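B-agarase (Saccharophagus degradans, PDB 4BQ2) hydrolyses the beta-1,4 linkages of agarose, acting as an exo-beta-agarase of glycoside hydrolase family 50. Local coordinates at residues A[436-441]-A[463-468]; A[455-460]-A[579-584]; A[488-493]-A[601-606]; A[502-507]-A[573-578]. All coordinates share one frame; numbering follows the deposited sequence.

Overall arrangement
From the N terminus, interaction 1 closes first: the loop after strand 431-435 returns, by way of strand 454-455, onto helix 460-477. Interaction 2 opens before that loop is shut, so the two cross, and it stays open until residues 579-584 of the long helix 565-593. Interaction 3 starts at the end of strand 483-488, after interaction 1 has closed, and ends at residues 601-606; its span crosses that of interaction 2. Interaction 4, between residues 502-507 and 573-578, nests inside both. Interactions 2 and 4 use consecutive stretches of helix 565-593, which thus holds the loop before helix 460-477 and the helical pair 500-503/505-511, next to the two post-strand loops that meet in interaction 3.

Interaction 1 of 4, residues A[436-441]-A[463-468]; sequences WVIGDF and KVRAME
Arg465, on helix 460-477, reaches across to the loop that leaves strand 431-435 and grips the carbonyl of Ile438; this is consistent with the (beta/alpha)8 barrel of the family, strand 431-435 leading on to helix 460-477. The CB of Arg465 lies in the plane of the Phe441 ring, at its edge, 3.9 Å from Phe441 CD2. Its CG follows along the same edge, 3.8 Å from Phe441 CD2, so that the aliphatic base of the arginine is walled by an aromatic rim. The chain then turns at chi2 and again at chi3 (-66°), CD passes 3.8 Å from Ile438 O, and this double bend brings the guanidinium back against the loop. NE donates to Ile438 O at 2.8 Å with a nearly straight N-H...O angle of 165°, lying in the carbonyl plane. NH2 gives the same oxygen a longer bond of 3.3 Å from above that plane, which makes a side-on, two-nitrogen grip on one atom. NH2 also bonds Asp313 O, so this end of the guanidinium links two loops and its rotation is fixed.

Gly439 suits its place because its extended, positive-phi backbone is one that other residues rarely adopt and, having no CB, it leaves room for the Arg465 stem; its CA passes 4.0 Å from Arg465 NE. Beside the arginine, Val437 points at the helix, while its N is held by Asp489 OD1. The small Ala466 lets the valine approach closely: Val437 CG1, anti to its own N, comes to 3.6 Å from Ala466 N.

Interaction 2 of 4, residues A[455-460]-A[579-584]; sequences PDVFDP and ADQYFK
Val457 sits inside a type I turn running from Asp456 to Asp459, and its CA comes within 5.4 Å of that of Tyr582 on helix 565-593. The carbonyl of Val457 and the two branches of its side chain all meet the helix. Gln581 carries most of the polar work: its NE2 donates to Val457 O at 3.1 Å, with an N-H...O angle of 161°. The oxygen lies in the amide plane, whereas the donor stands tilted from the carbonyl plane.

The aliphatic half of the same glutamine serves Phe458. Gln581 CG lies over the centre of the Phe458 ring, 3.6 Å from the centroid, in a CH-pi contact. The bend at chi2 (68°) lays the amide above the ring as well, nearly parallel to it at 14°. A glutamine suits this place because one side chain offers both methylenes for the ring and an N-H for the turn.

Val457 divides its branches between neighbours: CG2 packs 3.6 Å from Gln581 CG, and CG1 meets the edge of the Tyr582 ring 3.7 Å from CD1. Pro455 CG adds to this cluster at 4.2 Å from Tyr582 CD1. The tyrosine hydroxyl is bonded to Asp489 OD2, which links this surface to the strand end beyond.

Inside the loop, Asp456 OD1 accepts from Phe458 N at 3.0 Å, and Asp459 OD1 caps Glu461 N. An Asx turn at Asp456 followed by an N-cap at Asp459 is typical of a loop entering a helix, here helix 460-477.

Interaction 3 of 4, residues A[488-493]-A[601-606]; sequences IDNEKS and GARFPD
An Asn-Glu pair, Asn490 and Glu491, follows strand 483-488, as it does in clan GH-A glycoside hydrolases, and here it lies beside Arg603 and Pro605 of the loop after strand 598-599. The two backbones run in nearly the same direction, 14° apart. Ile488 N donates to Gly601 O at 3.3 Å. Further on, Glu491 N bonds Arg603 O at 3.1 Å and makes a second, weak bond to Ala602 O. A water bridges the same Ala602 O to Lys492 N, while Asn490 CA makes a C-H...O contact of 3.4 Å with Ala602 O.

Of the side chains, Arg603 NE meets Asn490 OD1 at 2.9 Å. The acceptor lies in the guanidinium plane, but the donor is tilted 30° from the amide's own carbonyl plane. Arg603 is bent at chi3 (61°), which turns NE toward Asn490; its NH2 forms a salt bridge with Glu652 OE2, and its guanidinium makes a cation-pi contact with Phe487. Pro605, rigid and apolar, packs its CG 3.9 Å from Glu491 CG, alongside the stem of the glutamate. The Glu491 carboxylate is held by Trp451 NE1 and Asn627 ND2, with a glycerol nearby. Such a set of polar side chains gathered at strand ends is consistent with the substrate site of a barrel glycosidase, where the glutamate of the Asn-Glu pair is usually the acid/base.

Interaction 4 of 4, residues A[502-507]-A[573-578]; sequences AQYGIP and MLLSAY
The Tyr578 ring presents one face to Ile506: CG2 sits over its centre, 4.3 Å from the centroid and 8° off the normal, a CH-pi contact. Ile506 CD1 spreads over to the rim of the same ring, 3.8 Å from Tyr578 CE2, so both branches of the isoleucine meet one ring. The second ring, Tyr504, has Gln503 CG of its own segment over one face, and Leu575 CD2 approaches it obliquely, 4.1 Å from Tyr504 CD1.

Leu575, on helix 565-593, has more contact surface here than any other residue. Its CG stands anti to the backbone N (chi1 -169°), which carries the fork out toward the break between helices 500-503 and 505-511. There CD2 lies 3.8 Å from Gln503 O and CD1 points toward Ile506 and Pro507. Tyr504 marks that break, being the first residue to leave the one helix and the N-cap residue of the next.

Pro507 fits well in the first turn of helix 505-511, where a residue without a backbone N-H costs no helical bond. Its CG rests 3.8 Å from Leu575 N and 4.0 Å from Leu574 CB, packed against the backbone of helix 565-593. The two tyrosine hydroxyls look elsewhere: Tyr578 OH bonds Pro455 O, and Tyr504 OH bonds Glu612 OE2. Between the segments themselves the contacts are apolar, which implies that the fit depends mainly on the shapes of branched side chains and rings, while the buried hydroxyls anchor the segments to strand 454-455 and to helix 611-620.

Interaction 1 of 4, residues A[436-441]-A[463-468]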
loop_
_atom_site.group_PDB
_atom_site.type_symbol
_atom_site.label_atom_id
_atom_site.label_comp_id
_atom_site.label_asym_id
_atom_site.label_seq_id
_atom_site.Cartn_x
_atom_site.Cartn_y
_atom_site.Cartn_z
ATOM N N TRP A 436 5.263 -3.172 -16.533
ATOM C CA TRP A 436 6.293 -3.604 -15.593
ATOM C C TRP A 436 7.468 -4.113 -16.407
ATOM O O TRP A 436 7.276 -4.903 -17.334
ATOM C CB TRP A 436 5.816 -4.813 -14.784
ATOM C CG TRP A 436 4.579 -4.728 -13.974
ATOM C CD1 TRP A 436 3.317 -5.086 -14.370
ATOM C CD2 TRP A 436 4.477 -4.361 -12.582
ATOM N NE1 TRP A 436 2.439 -4.952 -13.324
ATOM C CE2 TRP A 436 3.126 -4.530 -12.207
ATOM C CE3 TRP A 436 5.399 -3.942 -11.626
ATOM C CZ2 TRP A 436 2.655 -4.240 -10.901
ATOM C CZ3 TRP A 436 4.953 -3.666 -10.302
ATOM C CH2 TRP A 436 3.587 -3.792 -9.965
ATOM N N VAL A 437 8.680 -3.688 -16.055
ATOM C CA VAL A 437 9.873 -4.200 -16.718
ATOM C C VAL A 437 10.357 -5.396 -15.919
ATOM O O VAL A 437 10.934 -5.257 -14.826
ATOM C CB VAL A 437 10.988 -3.123 -16.873
ATOM C CG1 VAL A 437 12.206 -3.677 -17.649
ATOM C CG2 VAL A 437 10.410 -1.921 -17.576
ATOM N N ILE A 438 10.099 -6.579 -16.480
ATOM C CA ILE A 438 10.488 -7.824 -15.847
ATOM C C ILE A 438 11.232 -8.649 -16.878
ATOM O O ILE A 438 11.125 -8.403 -18.086
ATOM C CB ILE A 438 9.263 -8.606 -15.285
ATOM C CG1 ILE A 438 8.346 -9.115 -16.427
ATOM C CG2 ILE A 438 8.486 -7.739 -14.287
ATOM C CD1 ILE A 438 7.191 -10.023 -15.973
ATOM N N GLY A 439 11.975 -9.639 -16.420
ATOM C CA GLY A 439 12.713 -10.470 -17.372
ATOM C C GLY A 439 13.919 -11.140 -16.741
ATOM O O GLY A 439 14.077 -11.118 -15.532
ATOM N N ASP A 440 14.771 -11.732 -17.564
ATOM C CA ASP A 440 15.899 -12.500 -17.044
ATOM C C ASP A 440 17.183 -11.703 -16.915
ATOM O O ASP A 440 18.243 -12.319 -16.761
ATOM C CB ASP A 440 16.177 -13.701 -17.962
ATOM C CG ASP A 440 15.039 -14.664 -17.999
ATOM O OD1 ASP A 440 14.446 -14.888 -16.916
ATOM O OD2 ASP A 440 14.735 -15.179 -19.106
ATOM N N PHE A 441 17.099 -10.373 -17.033
ATOM C CA PHE A 441 18.266 -9.487 -16.963
ATOM C C PHE A 441 18.973 -9.673 -15.629
ATOM O O PHE A 441 18.405 -10.211 -14.687
ATOM C CB PHE A 441 17.899 -8.006 -17.199
ATOM C CG PHE A 441 16.628 -7.555 -16.476
ATOM C CD1 PHE A 441 16.607 -7.368 -15.080
ATOM C CD2 PHE A 441 15.451 -7.340 -17.193
ATOM C CE1 PHE A 441 15.443 -6.963 -14.439
ATOM C CE2 PHE A 441 14.280 -6.946 -16.554
ATOM C CZ PHE A 441 14.270 -6.747 -15.176
ATOM N N LYS A 463 17.598 -2.953 -20.837
ATOM C CA LYS A 463 17.035 -2.090 -21.873
ATOM C C LYS A 463 16.186 -2.868 -22.888
ATOM O O LYS A 463 15.108 -2.405 -23.322
ATOM C CB LYS A 463 18.151 -1.318 -22.599
ATOM C CG LYS A 463 17.642 -0.491 -23.788
ATOM C CD LYS A 463 18.709 0.497 -24.268
ATOM C CE LYS A 463 18.313 1.168 -25.570
ATOM N NZ LYS A 463 19.329 2.196 -25.965
ATOM N N VAL A 464 16.664 -4.048 -23.284
ATOM C CA VAL A 464 15.860 -4.937 -24.150
ATOM C C VAL A 464 14.440 -5.140 -23.566
ATOM O O VAL A 464 13.426 -5.009 -24.265
ATOM C CB VAL A 464 16.589 -6.298 -24.398
ATOM C CG1 VAL A 464 15.722 -7.283 -25.201
ATOM C CG2 VAL A 464 17.911 -6.057 -25.116
ATOM N N ARG A 465 14.371 -5.431 -22.275
ATOM C CA ARG A 465 13.113 -5.742 -21.655
ATOM C C ARG A 465 12.271 -4.479 -21.457
ATOM O O ARG A 465 11.035 -4.539 -21.600
ATOM C CB ARG A 465 13.356 -6.519 -20.340
ATOM C CG ARG A 465 13.833 -7.969 -20.541
ATOM C CD ARG A 465 12.891 -8.743 -21.474
ATOM N NE ARG A 465 11.591 -8.894 -20.828
ATOM C CZ ARG A 465 10.499 -9.410 -21.391
ATOM N NH1 ARG A 465 10.498 -9.826 -22.657
ATOM N NH2 ARG A 465 9.388 -9.506 -20.665
ATOM N N ALA A 466 12.927 -3.336 -21.194
ATOM C CA ALA A 466 12.203 -2.057 -21.027
ATOM C C ALA A 466 11.553 -1.700 -22.370
ATOM O O ALA A 466 10.428 -1.251 -22.385
ATOM C CB ALA A 466 13.124 -0.926 -20.568
ATOM N N MET A 467 12.290 -1.891 -23.466
ATOM C CA MET A 467 11.772 -1.653 -24.823
ATOM C C MET A 467 10.562 -2.578 -25.109
ATOM O O MET A 467 9.516 -2.125 -25.600
ATOM C CB MET A 467 12.886 -1.906 -25.855
ATOM C CG MET A 467 13.907 -0.783 -25.976
ATOM S SD MET A 467 13.231 0.741 -26.646
ATOM C CE MET A 467 13.057 0.320 -28.391
ATOM N N GLU A 468 10.690 -3.876 -24.787
ATOM C CA GLU A 468 9.553 -4.774 -24.991
ATOM C C GLU A 468 8.360 -4.356 -24.124
ATOM O O GLU A 468 7.210 -4.377 -24.575
ATOM C CB GLU A 468 9.940 -6.247 -24.799
ATOM C CG GLU A 468 8.809 -7.250 -24.987
ATOM C CD GLU A 468 8.279 -7.326 -26.433
ATOM O OE1 GLU A 468 8.886 -6.733 -27.352
ATOM O OE2 GLU A 468 7.206 -7.955 -26.631
#

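Interaction 2 of 4, residues A[455-460]-A[579-584]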
loop_
_atom_site.group_PDB
_atom_site.type_symbol
_atom_site.label_atom_id
_atom_site.label_comp_id
_atom_site.label_asym_id
_atom_site.label_seq_id
_atom_site.Cartn_x
_atom_site.Cartn_y
_atom_site.Cartn_z
ATOM N N PRO A 455 16.775 -4.278 -10.631
ATOM C CA PRO A 455 17.354 -4.584 -11.911
ATOM C C PRO A 455 18.769 -4.046 -12.040
ATOM O O PRO A 455 19.075 -2.990 -11.489
ATOM C CB PRO A 455 16.430 -3.836 -12.903
ATOM C CG PRO A 455 15.920 -2.656 -12.111
ATOM C CD PRO A 455 15.722 -3.242 -10.727
ATOM N N ASP A 456 19.615 -4.765 -12.761
ATOM C CA ASP A 456 20.910 -4.190 -13.161
ATOM C C ASP A 456 20.681 -3.380 -14.415
ATOM O O ASP A 456 20.651 -3.920 -15.511
ATOM C CB ASP A 456 21.990 -5.252 -13.431
ATOM C CG ASP A 456 23.362 -4.619 -13.612
ATOM O OD1 ASP A 456 23.399 -3.502 -14.177
ATOM O OD2 ASP A 456 24.389 -5.193 -13.156
ATOM N N VAL A 457 20.511 -2.078 -14.232
ATOM C CA VAL A 457 20.066 -1.184 -15.280
ATOM C C VAL A 457 21.163 -0.887 -16.285
ATOM O O VAL A 457 20.911 -0.219 -17.284
ATOM C CB VAL A 457 19.531 0.123 -14.674
ATOM C CG1 VAL A 457 18.276 -0.168 -13.858
ATOM C CG2 VAL A 457 20.595 0.789 -13.769
ATOM N N PHE A 458 22.386 -1.349 -15.997
ATOM C CA PHE A 458 23.496 -1.234 -16.956
ATOM C C PHE A 458 23.651 -2.483 -17.849
ATOM O O PHE A 458 24.401 -2.470 -18.827
ATOM C CB PHE A 458 24.804 -0.913 -16.200
ATOM C CG PHE A 458 24.869 0.506 -15.688
ATOM C CD1 PHE A 458 25.332 1.538 -16.514
ATOM C CD2 PHE A 458 24.485 0.813 -14.405
ATOM C CE1 PHE A 458 25.391 2.855 -16.052
ATOM C CE2 PHE A 458 24.535 2.115 -13.948
ATOM C CZ PHE A 458 24.990 3.134 -14.770
ATOM N N ASP A 459 22.946 -3.564 -17.506
ATOM C CA ASP A 459 22.888 -4.758 -18.347
ATOM C C ASP A 459 22.075 -4.420 -19.620
ATOM O O ASP A 459 20.952 -3.915 -19.527
ATOM C CB ASP A 459 22.267 -5.910 -17.538
ATOM C CG ASP A 459 22.141 -7.212 -18.330
ATOM O OD1 ASP A 459 22.525 -7.263 -19.522
ATOM O OD2 ASP A 459 21.603 -8.185 -17.749
ATOM N N PRO A 460 22.662 -4.647 -20.816
ATOM C CA PRO A 460 21.903 -4.342 -22.052
ATOM C C PRO A 460 20.518 -5.028 -22.121
ATOM O O PRO A 460 19.571 -4.450 -22.652
ATOM C CB PRO A 460 22.843 -4.837 -23.169
ATOM C CG PRO A 460 24.233 -4.623 -22.570
ATOM C CD PRO A 460 24.078 -5.008 -21.111
ATOM N N ALA A 579 20.226 5.291 -10.227
ATOM C CA ALA A 579 18.900 5.848 -10.505
ATOM C C ALA A 579 18.812 6.637 -11.833
ATOM O O ALA A 579 17.829 6.491 -12.573
ATOM C CB ALA A 579 18.405 6.673 -9.335
ATOM N N ASP A 580 19.824 7.449 -12.150
ATOM C CA ASP A 580 19.867 8.094 -13.474
ATOM C C ASP A 580 19.762 7.102 -14.637
ATOM O O ASP A 580 19.004 7.329 -15.589
ATOM C CB ASP A 580 21.161 8.880 -13.651
ATOM C CG ASP A 580 21.145 10.232 -12.955
ATOM O OD1 ASP A 580 20.068 10.746 -12.563
ATOM O OD2 ASP A 580 22.248 10.805 -12.804
ATOM N N GLN A 581 20.498 5.994 -14.537
ATOM C CA GLN A 581 20.494 4.981 -15.585
ATOM C C GLN A 581 19.155 4.247 -15.673
ATOM O O GLN A 581 18.681 3.939 -16.802
ATOM C CB GLN A 581 21.678 4.008 -15.400
ATOM C CG GLN A 581 21.742 2.872 -16.409
ATOM C CD GLN A 581 22.067 3.287 -17.851
ATOM O OE1 GLN A 581 22.481 4.422 -18.130
ATOM N NE2 GLN A 581 21.892 2.347 -18.777
ATOM N N TYR A 582 18.553 3.953 -14.504
ATOM C CA TYR A 582 17.222 3.344 -14.470
ATOM C C TYR A 582 16.231 4.238 -15.247
ATOM O O TYR A 582 15.560 3.776 -16.200
ATOM C CB TYR A 582 16.720 3.121 -13.024
ATOM C CG TYR A 582 15.268 2.673 -13.013
ATOM C CD1 TYR A 582 14.922 1.325 -13.197
ATOM C CD2 TYR A 582 14.237 3.602 -12.875
ATOM C CE1 TYR A 582 13.582 0.930 -13.216
ATOM C CE2 TYR A 582 12.909 3.220 -12.926
ATOM C CZ TYR A 582 12.588 1.888 -13.097
ATOM O OH TYR A 582 11.262 1.548 -13.124
ATOM N N PHE A 583 16.156 5.518 -14.856
ATOM C CA PHE A 583 15.174 6.446 -15.446
ATOM C C PHE A 583 15.463 6.836 -16.881
ATOM O O PHE A 583 14.521 6.998 -17.662
ATOM C CB PHE A 583 14.953 7.688 -14.564
ATOM C CG PHE A 583 14.193 7.395 -13.316
ATOM C CD1 PHE A 583 12.842 7.063 -13.388
ATOM C CD2 PHE A 583 14.829 7.373 -12.063
ATOM C CE1 PHE A 583 12.136 6.720 -12.246
ATOM C CE2 PHE A 583 14.109 7.056 -10.901
ATOM C CZ PHE A 583 12.759 6.743 -10.998
ATOM N N LYS A 584 16.751 6.915 -17.227
ATOM C CA LYS A 584 17.211 7.131 -18.608
ATOM C C LYS A 584 16.691 6.024 -19.514
ATOM O O LYS A 584 16.056 6.290 -20.555
ATOM C CB LYS A 584 18.741 7.222 -18.705
ATOM C CG LYS A 584 19.240 7.676 -20.089
ATOM C CD LYS A 584 20.763 7.727 -20.173
ATOM C CE LYS A 584 21.238 8.021 -21.589
ATOM N NZ LYS A 584 22.626 7.493 -21.842
#

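Interaction 3 of 4, residues A[488-493]-A[601-606]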
loop_
_atom_site.group_PDB
_atom_site.type_symbol
_atom_site.label_atom_id
_atom_site.label_comp_id
_atom_site.label_asym_id
_atom_site.label_seq_id
_atom_site.Cartn_x
_atom_site.Cartn_y
_atom_site.Cartn_z
ATOM N N ILE A 488 5.504 3.228 -15.032
ATOM C CA ILE A 488 6.307 2.024 -15.262
ATOM C C ILE A 488 6.860 1.572 -13.905
ATOM O O ILE A 488 7.481 2.365 -13.180
ATOM C CB ILE A 488 7.456 2.244 -16.268
ATOM C CG1 ILE A 488 6.934 2.650 -17.666
ATOM C CG2 ILE A 488 8.319 0.969 -16.358
ATOM C CD1 ILE A 488 6.179 1.582 -18.470
ATOM N N ASP A 489 6.612 0.305 -13.562
ATOM C CA ASP A 489 7.087 -0.294 -12.287
ATOM C C ASP A 489 6.383 0.336 -11.086
ATOM O O ASP A 489 5.517 1.150 -11.263
ATOM C CB ASP A 489 8.621 -0.221 -12.154
ATOM C CG ASP A 489 9.340 -1.203 -13.071
ATOM O OD1 ASP A 489 8.715 -2.215 -13.521
ATOM O OD2 ASP A 489 10.546 -0.956 -13.353
ATOM N N ASN A 490 6.730 -0.066 -9.854
ATOM C CA ASN A 490 5.999 0.381 -8.698
ATOM C C ASN A 490 6.762 0.007 -7.435
ATOM O O ASN A 490 7.166 -1.171 -7.298
ATOM C CB ASN A 490 4.628 -0.323 -8.681
ATOM C CG ASN A 490 3.817 -0.002 -7.449
ATOM O OD1 ASN A 490 3.358 1.124 -7.306
ATOM N ND2 ASN A 490 3.569 -1.008 -6.582
ATOM N N GLU A 491 6.971 0.982 -6.534
ATOM C CA GLU A 491 7.526 0.699 -5.195
ATOM C C GLU A 491 8.779 -0.194 -5.238
ATOM O O GLU A 491 8.903 -1.198 -4.522
ATOM C CB GLU A 491 6.432 0.080 -4.308
ATOM C CG GLU A 491 5.238 1.012 -4.119
ATOM C CD GLU A 491 4.248 0.516 -3.078
ATOM O OE1 GLU A 491 4.449 -0.595 -2.543
ATOM O OE2 GLU A 491 3.271 1.253 -2.789
ATOM N N LYS A 492 9.734 0.199 -6.076
ATOM C CA LYS A 492 11.001 -0.502 -6.165
ATOM C C LYS A 492 11.805 -0.203 -4.913
ATOM O O LYS A 492 11.713 0.884 -4.348
ATOM C CB LYS A 492 11.763 -0.068 -7.435
ATOM C CG LYS A 492 10.948 -0.278 -8.730
ATOM C CD LYS A 492 11.839 -0.207 -9.989
ATOM C CE LYS A 492 12.602 -1.523 -10.152
ATOM N NZ LYS A 492 11.729 -2.704 -10.490
ATOM N N SER A 493 12.576 -1.183 -4.465
ATOM C CA SER A 493 13.421 -0.997 -3.279
ATOM C C SER A 493 14.715 -0.248 -3.609
ATOM O O SER A 493 15.794 -0.858 -3.706
ATOM C CB SER A 493 13.720 -2.357 -2.635
ATOM O OG SER A 493 12.520 -2.912 -2.073
ATOM N N GLY A 601 6.924 8.167 -14.100
ATOM C CA GLY A 601 7.806 7.739 -12.985
ATOM C C GLY A 601 7.522 6.335 -12.454
ATOM O O GLY A 601 6.941 5.526 -13.169
ATOM N N ALA A 602 7.901 6.058 -11.198
ATOM C CA ALA A 602 7.998 4.683 -10.718
ATOM C C ALA A 602 7.309 4.484 -9.380
ATOM O O ALA A 602 7.494 3.433 -8.725
ATOM C CB ALA A 602 9.474 4.241 -10.651
ATOM N N ARG A 603 6.505 5.485 -8.989
ATOM C CA ARG A 603 5.648 5.386 -7.796
ATOM C C ARG A 603 6.440 5.103 -6.505
ATOM O O ARG A 603 6.467 3.958 -5.986
ATOM C CB ARG A 603 4.528 4.339 -8.041
ATOM C CG ARG A 603 3.874 4.543 -9.417
ATOM C CD ARG A 603 3.031 3.327 -9.859
ATOM N NE ARG A 603 1.926 3.039 -8.935
ATOM C CZ ARG A 603 0.768 3.721 -8.894
ATOM N NH1 ARG A 603 0.527 4.750 -9.721
ATOM N NH2 ARG A 603 -0.175 3.352 -8.037
ATOM N N PHE A 604 7.037 6.158 -5.966
ATOM C CA PHE A 604 7.918 6.022 -4.787
ATOM C C PHE A 604 7.091 5.916 -3.513
ATOM O O PHE A 604 6.249 6.788 -3.233
ATOM C CB PHE A 604 8.800 7.275 -4.630
ATOM C CG PHE A 604 9.741 7.535 -5.768
ATOM C CD1 PHE A 604 10.614 6.550 -6.217
ATOM C CD2 PHE A 604 9.805 8.804 -6.344
ATOM C CE1 PHE A 604 11.518 6.813 -7.235
ATOM C CE2 PHE A 604 10.704 9.077 -7.359
ATOM C CZ PHE A 604 11.576 8.081 -7.795
ATOM N N PRO A 605 7.327 4.871 -2.711
ATOM C CA PRO A 605 6.708 4.822 -1.383
ATOM C C PRO A 605 7.565 5.572 -0.372
ATOM O O PRO A 605 8.712 5.963 -0.689
ATOM C CB PRO A 605 6.721 3.329 -1.048
ATOM C CG PRO A 605 7.902 2.772 -1.798
ATOM C CD PRO A 605 8.238 3.735 -2.948
ATOM N N ASP A 606 7.055 5.757 0.839
ATOM C CA ASP A 606 7.861 6.424 1.870
ATOM C C ASP A 606 9.120 5.665 2.294
ATOM O O ASP A 606 10.086 6.253 2.747
ATOM C CB ASP A 606 6.991 6.868 3.044
ATOM C CG ASP A 606 6.537 5.732 3.918
ATOM O OD1 ASP A 606 6.529 4.553 3.501
ATOM O OD2 ASP A 606 6.182 6.038 5.069
HETATM O O HOH W 1 9.879 2.843 -7.478
#

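Interaction 4 of 4, residues A[502-507]-A[573-578]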
loop_
_atom_site.group_PDB
_atom_site.type_symbol
_atom_site.label_atom_id
_atom_site.label_comp_id
_atom_site.label_asym_id
_atom_site.label_seq_id
_atom_site.Cartn_x
_atom_site.Cartn_y
_atom_site.Cartn_z
ATOM N N ALA A 502 20.933 1.628 5.331
ATOM C CA ALA A 502 19.730 1.130 4.636
ATOM C C ALA A 502 19.511 1.994 3.404
ATOM O O ALA A 502 19.278 1.500 2.317
ATOM C CB ALA A 502 18.511 1.178 5.548
ATOM N N GLN A 503 19.591 3.295 3.596
ATOM C CA GLN A 503 19.397 4.249 2.498
ATOM C C GLN A 503 20.345 3.981 1.311
ATOM O O GLN A 503 19.935 4.044 0.122
ATOM C CB GLN A 503 19.522 5.691 2.999
ATOM C CG GLN A 503 19.542 6.681 1.831
ATOM C CD GLN A 503 18.737 7.951 2.048
ATOM O OE1 GLN A 503 19.249 9.046 1.806
ATOM N NE2 GLN A 503 17.453 7.814 2.429
ATOM N N TYR A 504 21.589 3.644 1.632
ATOM C CA TYR A 504 22.617 3.391 0.605
ATOM C C TYR A 504 22.843 1.905 0.384
ATOM O O TYR A 504 23.948 1.454 0.039
ATOM C CB TYR A 504 23.925 4.152 0.943
ATOM C CG TYR A 504 23.693 5.636 0.865
ATOM C CD1 TYR A 504 23.361 6.243 -0.356
ATOM C CD2 TYR A 504 23.703 6.427 2.007
ATOM C CE1 TYR A 504 23.087 7.607 -0.430
ATOM C CE2 TYR A 504 23.446 7.797 1.946
ATOM C CZ TYR A 504 23.145 8.378 0.718
ATOM O OH TYR A 504 22.868 9.705 0.630
ATOM N N GLY A 505 21.776 1.130 0.567
ATOM C CA GLY A 505 21.893 -0.324 0.453
ATOM C C GLY A 505 22.335 -0.817 -0.913
ATOM O O GLY A 505 23.058 -1.805 -1.000
ATOM N N ILE A 506 21.890 -0.154 -1.989
ATOM C CA ILE A 506 22.308 -0.575 -3.345
ATOM C C ILE A 506 23.815 -0.347 -3.567
ATOM O O ILE A 506 24.505 -1.257 -4.005
ATOM C CB ILE A 506 21.420 0.032 -4.470
ATOM C CG1 ILE A 506 19.989 -0.534 -4.365
ATOM C CG2 ILE A 506 21.977 -0.318 -5.849
ATOM C CD1 ILE A 506 19.005 0.152 -5.298
ATOM N N PRO A 507 24.332 0.875 -3.258
ATOM C CA PRO A 507 25.791 1.038 -3.324
ATOM C C PRO A 507 26.556 0.066 -2.429
ATOM O O PRO A 507 27.512 -0.537 -2.883
ATOM C CB PRO A 507 25.997 2.478 -2.863
ATOM C CG PRO A 507 24.800 3.170 -3.412
ATOM C CD PRO A 507 23.656 2.189 -3.167
ATOM N N MET A 573 26.865 9.435 -4.753
ATOM C CA MET A 573 27.237 9.493 -6.156
ATOM C C MET A 573 26.813 8.212 -6.921
ATOM O O MET A 573 26.296 8.290 -8.054
ATOM C CB MET A 573 28.763 9.723 -6.288
ATOM C CG MET A 573 29.313 9.448 -7.683
ATOM S SD MET A 573 31.081 9.780 -7.813
ATOM C CE MET A 573 31.713 8.200 -7.256
ATOM N N LEU A 574 27.057 7.056 -6.309
ATOM C CA LEU A 574 26.740 5.752 -6.918
ATOM C C LEU A 574 25.219 5.517 -7.026
ATOM O O LEU A 574 24.724 4.973 -8.039
ATOM C CB LEU A 574 27.385 4.606 -6.131
ATOM C CG LEU A 574 28.918 4.681 -6.015
ATOM C CD1 LEU A 574 29.463 3.495 -5.249
ATOM C CD2 LEU A 574 29.587 4.830 -7.366
ATOM N N LEU A 575 24.494 5.908 -5.978
ATOM C CA LEU A 575 23.025 5.817 -6.002
ATOM C C LEU A 575 22.453 6.713 -7.105
ATOM O O LEU A 575 21.554 6.292 -7.828
ATOM C CB LEU A 575 22.381 6.142 -4.632
ATOM C CG LEU A 575 20.870 5.814 -4.499
ATOM C CD1 LEU A 575 20.563 4.370 -4.934
ATOM C CD2 LEU A 575 20.334 6.073 -3.105
ATOM N N SER A 576 22.978 7.936 -7.230
ATOM C CA SER A 576 22.538 8.845 -8.253
ATOM C C SER A 576 22.752 8.241 -9.601
ATOM O O SER A 576 21.856 8.277 -10.434
ATOM C CB SER A 576 23.243 10.209 -8.168
ATOM O OG SER A 576 22.718 10.970 -7.092
ATOM N N ALA A 577 23.934 7.669 -9.825
ATOM C CA ALA A 577 24.241 7.126 -11.136
ATOM C C ALA A 577 23.358 5.923 -11.485
ATOM O O ALA A 577 22.882 5.797 -12.635
ATOM C CB ALA A 577 25.724 6.787 -11.239
ATOM N N TYR A 578 23.116 5.063 -10.495
ATOM C CA TYR A 578 22.211 3.923 -10.651
ATOM C C TYR A 578 20.783 4.398 -11.036
ATOM O O TYR A 578 20.200 3.941 -12.037
ATOM C CB TYR A 578 22.162 3.088 -9.350
ATOM C CG TYR A 578 21.145 1.938 -9.423
ATOM C CD1 TYR A 578 21.468 0.728 -10.063
ATOM C CD2 TYR A 578 19.857 2.079 -8.909
ATOM C CE1 TYR A 578 20.531 -0.317 -10.166
ATOM C CE2 TYR A 578 18.925 1.033 -9.001
ATOM C CZ TYR A 578 19.261 -0.156 -9.643
ATOM O OH TYR A 578 18.344 -1.219 -9.732
#